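Occlusion-derived virus envelope protein E66 (Autographa californica nucleopolyhedrovirus, PDB 3VSN) cleaves non-sulfated chondroitin as a lyase, is essential for oral infectivity, and may digest the chondroitin sulfate barrier of the host midgut's peritrophic matrix. Local coordinates at residues 584-596 / 612-626. Residues are numbered along the deposited sequence; the frame is centred on the assembly and turned at random.
Sequences VKALFNYPWVMVK and IPFSVIMNSFTSIGE
Trp592 spreads its indole under two aliphatic side chains: Val616 CG1 stands 3.6 Å from the centroid of the five-membered ring, almost exactly on its normal, and Ile612 CG1 lies over the six-membered ring of the same face. Broad and flat, tryptophan can take both CH-pi contacts where the short strand passes into the helix. Further along, Leu587 pushes CD2 against Ser620 CA at 3.5 Å. Serine is small enough to let the strand come this near, and its hydroxyl turns back to bond Val616 O, on the opposite face of that carbonyl's plane from Ser620 N. A water links Ser620 OG to Asn589 ND2. Met594, with CG anti to its backbone N (chi1 -178°) and the chain bent at chi3, brings SD beside the Phe621 ring in an oblique Met-aromatic contact, while its CE meets Ile624 CD1 tip to tip at 3.7 Å. Beyond the helix, Gly625 takes the positive phi of a Schellman motif, and two long lysines converge on Glu626 OE2, Lys585 NZ at 2.8 Å on the anti side and Lys596 NZ at 2.9 Å on the syn side. Lys585 NZ also donates to Ile624 O, approaching nearly in line with its C=O bond, so one ammonium holds both backbone and carboxylate; the paired positive charges probably keep the glutamate ionised. Helix 614-623 thus lies across one side of the hairpin 584-589/592-597, whose two strands are themselves flanked in the antiparallel sheet by 575-579 and 600-605, while Val593 and Val595 turn instead to strand 414-421.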
loop_
_atom_site.group_PDB
_atom_site.type_symbol
_atom_site.label_atom_id
_atom_site.label_comp_id
_atom_site.label_asym_id
_atom_site.label_seq_id
_atom_site.Cartn_x
_atom_site.Cartn_y
_atom_site.Cartn_z
ATOM N N VAL A 584 8.146 20.137 18.046
ATOM C CA VAL A 584 7.850 20.152 16.610
ATOM C C VAL A 584 7.059 21.408 16.261
ATOM O O VAL A 584 6.024 21.688 16.879
ATOM C CB VAL A 584 7.034 18.907 16.177
ATOM C CG1 VAL A 584 6.589 19.025 14.722
ATOM C CG2 VAL A 584 7.835 17.624 16.394
ATOM N N LYS A 585 7.564 22.166 15.288
ATOM C CA LYS A 585 6.848 23.303 14.718
ATOM C C LYS A 585 6.708 23.076 13.219
ATOM O O LYS A 585 7.608 22.521 12.584
ATOM C CB LYS A 585 7.603 24.617 14.958
ATOM C CG LYS A 585 7.592 25.137 16.394
ATOM C CD LYS A 585 8.329 26.470 16.482
ATOM C CE LYS A 585 8.329 27.052 17.894
ATOM N NZ LYS A 585 8.838 28.458 17.895
ATOM N N ALA A 586 5.583 23.492 12.655
ATOM C CA ALA A 586 5.390 23.390 11.215
ATOM C C ALA A 586 4.811 24.680 10.667
ATOM O O ALA A 586 4.125 25.416 11.380
ATOM C CB ALA A 586 4.495 22.205 10.869
ATOM N N LEU A 587 5.094 24.951 9.398
ATOM C CA LEU A 587 4.529 26.104 8.729
ATOM C C LEU A 587 4.000 25.700 7.372
ATOM O O LEU A 587 4.713 25.091 6.573
ATOM C CB LEU A 587 5.566 27.219 8.567
ATOM C CG LEU A 587 5.006 28.517 7.972
ATOM C CD1 LEU A 587 4.100 29.228 8.973
ATOM C CD2 LEU A 587 6.137 29.431 7.537
ATOM N N PHE A 588 2.738 26.033 7.134
ATOM C CA PHE A 588 2.137 25.880 5.828
ATOM C C PHE A 588 1.970 27.290 5.289
ATOM O O PHE A 588 1.261 28.102 5.880
ATOM C CB PHE A 588 0.775 25.179 5.936
ATOM C CG PHE A 588 0.835 23.815 6.577
ATOM C CD1 PHE A 588 1.044 22.675 5.803
ATOM C CD2 PHE A 588 0.674 23.666 7.956
ATOM C CE1 PHE A 588 1.097 21.414 6.387
ATOM C CE2 PHE A 588 0.730 22.405 8.546
ATOM C CZ PHE A 588 0.942 21.282 7.759
ATOM N N ASN A 589 2.649 27.598 4.195
ATOM C CA ASN A 589 2.507 28.911 3.563
ATOM C C ASN A 589 2.576 28.735 2.062
ATOM O O ASN A 589 3.591 29.030 1.432
ATOM C CB ASN A 589 3.571 29.902 4.053
ATOM C CG ASN A 589 3.295 31.331 3.599
ATOM O OD1 ASN A 589 2.141 31.723 3.408
ATOM N ND2 ASN A 589 4.354 32.115 3.425
ATOM N N TYR A 590 1.482 28.229 1.501
ATOM C CA TYR A 590 1.447 27.834 0.100
ATOM C C TYR A 590 2.178 28.831 -0.810
ATOM O O TYR A 590 1.872 30.024 -0.774
ATOM C CB TYR A 590 0.008 27.618 -0.384
ATOM C CG TYR A 590 0.018 26.877 -1.686
ATOM C CD1 TYR A 590 0.090 27.562 -2.895
ATOM C CD2 TYR A 590 0.047 25.488 -1.708
ATOM C CE1 TYR A 590 0.151 26.882 -4.098
ATOM C CE2 TYR A 590 0.107 24.797 -2.901
ATOM C CZ TYR A 590 0.156 25.499 -4.090
ATOM O OH TYR A 590 0.217 24.814 -5.272
ATOM N N PRO A 591 3.113 28.346 -1.656
ATOM C CA PRO A 591 3.425 26.949 -1.998
ATOM C C PRO A 591 4.411 26.216 -1.078
ATOM O O PRO A 591 4.687 25.029 -1.298
ATOM C CB PRO A 591 4.028 27.079 -3.400
ATOM C CG PRO A 591 4.730 28.393 -3.362
ATOM C CD PRO A 591 3.893 29.290 -2.485
ATOM N N TRP A 592 4.929 26.911 -0.070
ATOM C CA TRP A 592 5.959 26.351 0.804
ATOM C C TRP A 592 5.406 25.619 1.992
ATOM O O TRP A 592 4.371 25.992 2.542
ATOM C CB TRP A 592 6.922 27.448 1.248
ATOM C CG TRP A 592 7.747 27.952 0.093
ATOM C CD1 TRP A 592 7.529 29.088 -0.684
ATOM C CD2 TRP A 592 8.935 27.317 -0.485
ATOM N NE1 TRP A 592 8.481 29.201 -1.665
ATOM C CE2 TRP A 592 9.358 28.172 -1.599
ATOM C CE3 TRP A 592 9.673 26.175 -0.191
ATOM C CZ2 TRP A 592 10.472 27.872 -2.374
ATOM C CZ3 TRP A 592 10.791 25.881 -0.980
ATOM C CH2 TRP A 592 11.182 26.712 -2.043
ATOM N N VAL A 593 6.096 24.552 2.382
ATOM C CA VAL A 593 5.818 23.862 3.638
ATOM C C VAL A 593 7.146 23.665 4.369
ATOM O O VAL A 593 8.187 23.469 3.730
ATOM C CB VAL A 593 5.058 22.522 3.422
ATOM C CG1 VAL A 593 5.943 21.468 2.763
ATOM C CG2 VAL A 593 4.493 21.994 4.738
ATOM N N MET A 594 7.107 23.734 5.698
ATOM C CA MET A 594 8.312 23.640 6.518
ATOM C C MET A 594 8.020 22.905 7.816
ATOM O O MET A 594 6.947 23.076 8.400
ATOM C CB MET A 594 8.845 25.043 6.845
ATOM C CG MET A 594 10.136 25.053 7.658
ATOM S SD MET A 594 10.352 26.539 8.666
ATOM C CE MET A 594 9.341 26.105 10.074
ATOM N N VAL A 595 8.977 22.093 8.258
ATOM C CA VAL A 595 8.919 21.459 9.573
ATOM C C VAL A 595 10.247 21.679 10.283
ATOM O O VAL A 595 11.308 21.524 9.678
ATOM C CB VAL A 595 8.613 19.945 9.480
ATOM C CG1 VAL A 595 8.638 19.299 10.863
ATOM C CG2 VAL A 595 7.255 19.718 8.830
ATOM N N LYS A 596 10.175 22.052 11.559
ATOM C CA LYS A 596 11.363 22.249 12.391
ATOM C C LYS A 596 11.283 21.352 13.613
ATOM O O LYS A 596 10.278 21.348 14.328
ATOM C CB LYS A 596 11.495 23.719 12.815
ATOM C CG LYS A 596 12.573 23.982 13.857
ATOM C CD LYS A 596 12.749 25.466 14.136
ATOM C CE LYS A 596 13.589 25.693 15.384
ATOM N NZ LYS A 596 12.814 25.469 16.638
ATOM N N ILE A 612 15.541 27.757 -3.294
ATOM C CA ILE A 612 14.754 28.422 -2.246
ATOM C C ILE A 612 15.400 29.771 -1.911
ATOM O O ILE A 612 16.596 29.824 -1.617
ATOM C CB ILE A 612 14.617 27.542 -0.972
ATOM C CG1 ILE A 612 13.703 28.208 0.069
ATOM C CG2 ILE A 612 15.981 27.207 -0.365
ATOM C CD1 ILE A 612 13.344 27.308 1.238
ATOM N N PRO A 613 14.621 30.870 -1.976
ATOM C CA PRO A 613 15.185 32.187 -1.669
ATOM C C PRO A 613 15.489 32.371 -0.183
ATOM O O PRO A 613 14.788 31.804 0.666
ATOM C CB PRO A 613 14.073 33.158 -2.098
ATOM C CG PRO A 613 13.179 32.369 -2.999
ATOM C CD PRO A 613 13.231 30.975 -2.449
ATOM N N PHE A 614 16.524 33.162 0.117
ATOM C CA PHE A 614 16.847 33.524 1.499
ATOM C C PHE A 614 15.619 34.102 2.199
ATOM O O PHE A 614 15.383 33.821 3.377
ATOM C CB PHE A 614 17.975 34.568 1.574
ATOM C CG PHE A 614 19.332 34.060 1.159
ATOM C CD1 PHE A 614 19.909 32.951 1.772
ATOM C CD2 PHE A 614 20.062 34.733 0.184
ATOM C CE1 PHE A 614 21.169 32.503 1.388
ATOM C CE2 PHE A 614 21.322 34.289 -0.203
ATOM C CZ PHE A 614 21.875 33.172 0.400
ATOM N N SER A 615 14.844 34.904 1.466
ATOM C CA SER A 615 13.692 35.612 2.039
ATOM C C SER A 615 12.549 34.682 2.454
ATOM O O SER A 615 11.819 34.979 3.407
ATOM C CB SER A 615 13.184 36.700 1.083
ATOM O OG SER A 615 12.722 36.149 -0.139
ATOM N N VAL A 616 12.398 33.563 1.746
ATOM C CA VAL A 616 11.386 32.563 2.095
ATOM C C VAL A 616 11.752 31.909 3.428
ATOM O O VAL A 616 10.897 31.728 4.300
ATOM C CB VAL A 616 11.204 31.508 0.976
ATOM C CG1 VAL A 616 10.387 30.315 1.466
ATOM C CG2 VAL A 616 10.534 32.141 -0.237
ATOM N N ILE A 617 13.030 31.573 3.583
ATOM C CA ILE A 617 13.538 31.011 4.830
ATOM C C ILE A 617 13.343 32.004 5.982
ATOM O O ILE A 617 12.829 31.634 7.045
ATOM C CB ILE A 617 15.026 30.600 4.696
ATOM C CG1 ILE A 617 15.178 29.526 3.609
ATOM C CG2 ILE A 617 15.572 30.095 6.024
ATOM C CD1 ILE A 617 16.599 29.298 3.131
ATOM N N MET A 618 13.734 33.259 5.754
ATOM C CA MET A 618 13.612 34.319 6.762
ATOM C C MET A 618 12.154 34.551 7.173
ATOM O O MET A 618 11.852 34.633 8.366
ATOM C CB MET A 618 14.258 35.624 6.265
ATOM C CG MET A 618 14.179 36.807 7.235
ATOM S SD MET A 618 12.598 37.693 7.262
ATOM C CE MET A 618 12.492 38.280 5.569
ATOM N N ASN A 619 11.261 34.652 6.191
ATOM C CA ASN A 619 9.835 34.842 6.476
ATOM C C ASN A 619 9.235 33.667 7.244
ATOM O O ASN A 619 8.418 33.870 8.148
ATOM C CB ASN A 619 9.038 35.112 5.192
ATOM C CG ASN A 619 9.248 36.522 4.658
ATOM O OD1 ASN A 619 9.387 37.477 5.422
ATOM N ND2 ASN A 619 9.257 36.661 3.342
ATOM N N SER A 620 9.653 32.451 6.893
ATOM C CA SER A 620 9.163 31.240 7.554
ATOM C C SER A 620 9.573 31.211 9.022
ATOM O O SER A 620 8.744 30.960 9.900
ATOM C CB SER A 620 9.664 29.985 6.834
ATOM O OG SER A 620 9.212 29.963 5.489
ATOM N N PHE A 621 10.854 31.482 9.280
ATOM C CA PHE A 621 11.386 31.509 10.644
ATOM C C PHE A 621 10.723 32.607 11.481
ATOM O O PHE A 621 10.434 32.406 12.660
ATOM C CB PHE A 621 12.913 31.672 10.641
ATOM C CG PHE A 621 13.670 30.449 10.170
ATOM C CD1 PHE A 621 13.057 29.198 10.086
ATOM C CD2 PHE A 621 15.023 30.547 9.844
ATOM C CE1 PHE A 621 13.767 28.080 9.663
ATOM C CE2 PHE A 621 15.738 29.430 9.428
ATOM C CZ PHE A 621 15.108 28.199 9.333
ATOM N N THR A 622 10.482 33.761 10.859
ATOM C CA THR A 622 9.745 34.862 11.491
ATOM C C THR A 622 8.315 34.432 11.864
ATOM O O THR A 622 7.849 34.690 12.979
ATOM C CB THR A 622 9.729 36.113 10.577
ATOM O OG1 THR A 622 11.078 36.516 10.290
ATOM C CG2 THR A 622 8.982 37.278 11.229
ATOM N N SER A 623 7.637 33.752 10.942
ATOM C CA SER A 623 6.267 33.280 11.178
ATOM C C SER A 623 6.138 32.296 12.343
ATOM O O SER A 623 5.143 32.325 13.069
ATOM C CB SER A 623 5.679 32.678 9.904
ATOM O OG SER A 623 5.451 33.695 8.941
ATOM N N ILE A 624 7.138 31.439 12.532
ATOM C CA ILE A 624 7.112 30.475 13.644
ATOM C C ILE A 624 7.708 31.050 14.939
ATOM O O ILE A 624 7.920 30.324 15.909
ATOM C CB ILE A 624 7.772 29.119 13.272
ATOM C CG1 ILE A 624 9.280 29.285 13.039
ATOM C CG2 ILE A 624 7.074 28.498 12.066
ATOM C CD1 ILE A 624 10.076 28.003 13.194
ATOM N N GLY A 625 7.977 32.354 14.944
ATOM C CA GLY A 625 8.389 33.060 16.159
ATOM C C GLY A 625 9.875 33.012 16.453
ATOM O O GLY A 625 10.297 33.257 17.584
ATOM N N GLU A 626 10.675 32.701 15.437
ATOM C CA GLU A 626 12.126 32.612 15.612
ATOM C C GLU A 626 12.865 33.423 14.531
ATOM O O GLU A 626 13.605 32.862 13.719
ATOM C CB GLU A 626 12.567 31.142 15.657
ATOM C CG GLU A 626 11.800 30.321 16.695
ATOM C CD GLU A 626 12.325 28.910 16.880
ATOM O OE1 GLU A 626 13.559 28.734 16.923
ATOM O OE2 GLU A 626 11.498 27.978 17.005
HETATM O O HOH W 1 6.989 31.450 4.511
HETATM O O HOH W 2 14.661 26.785 18.467
#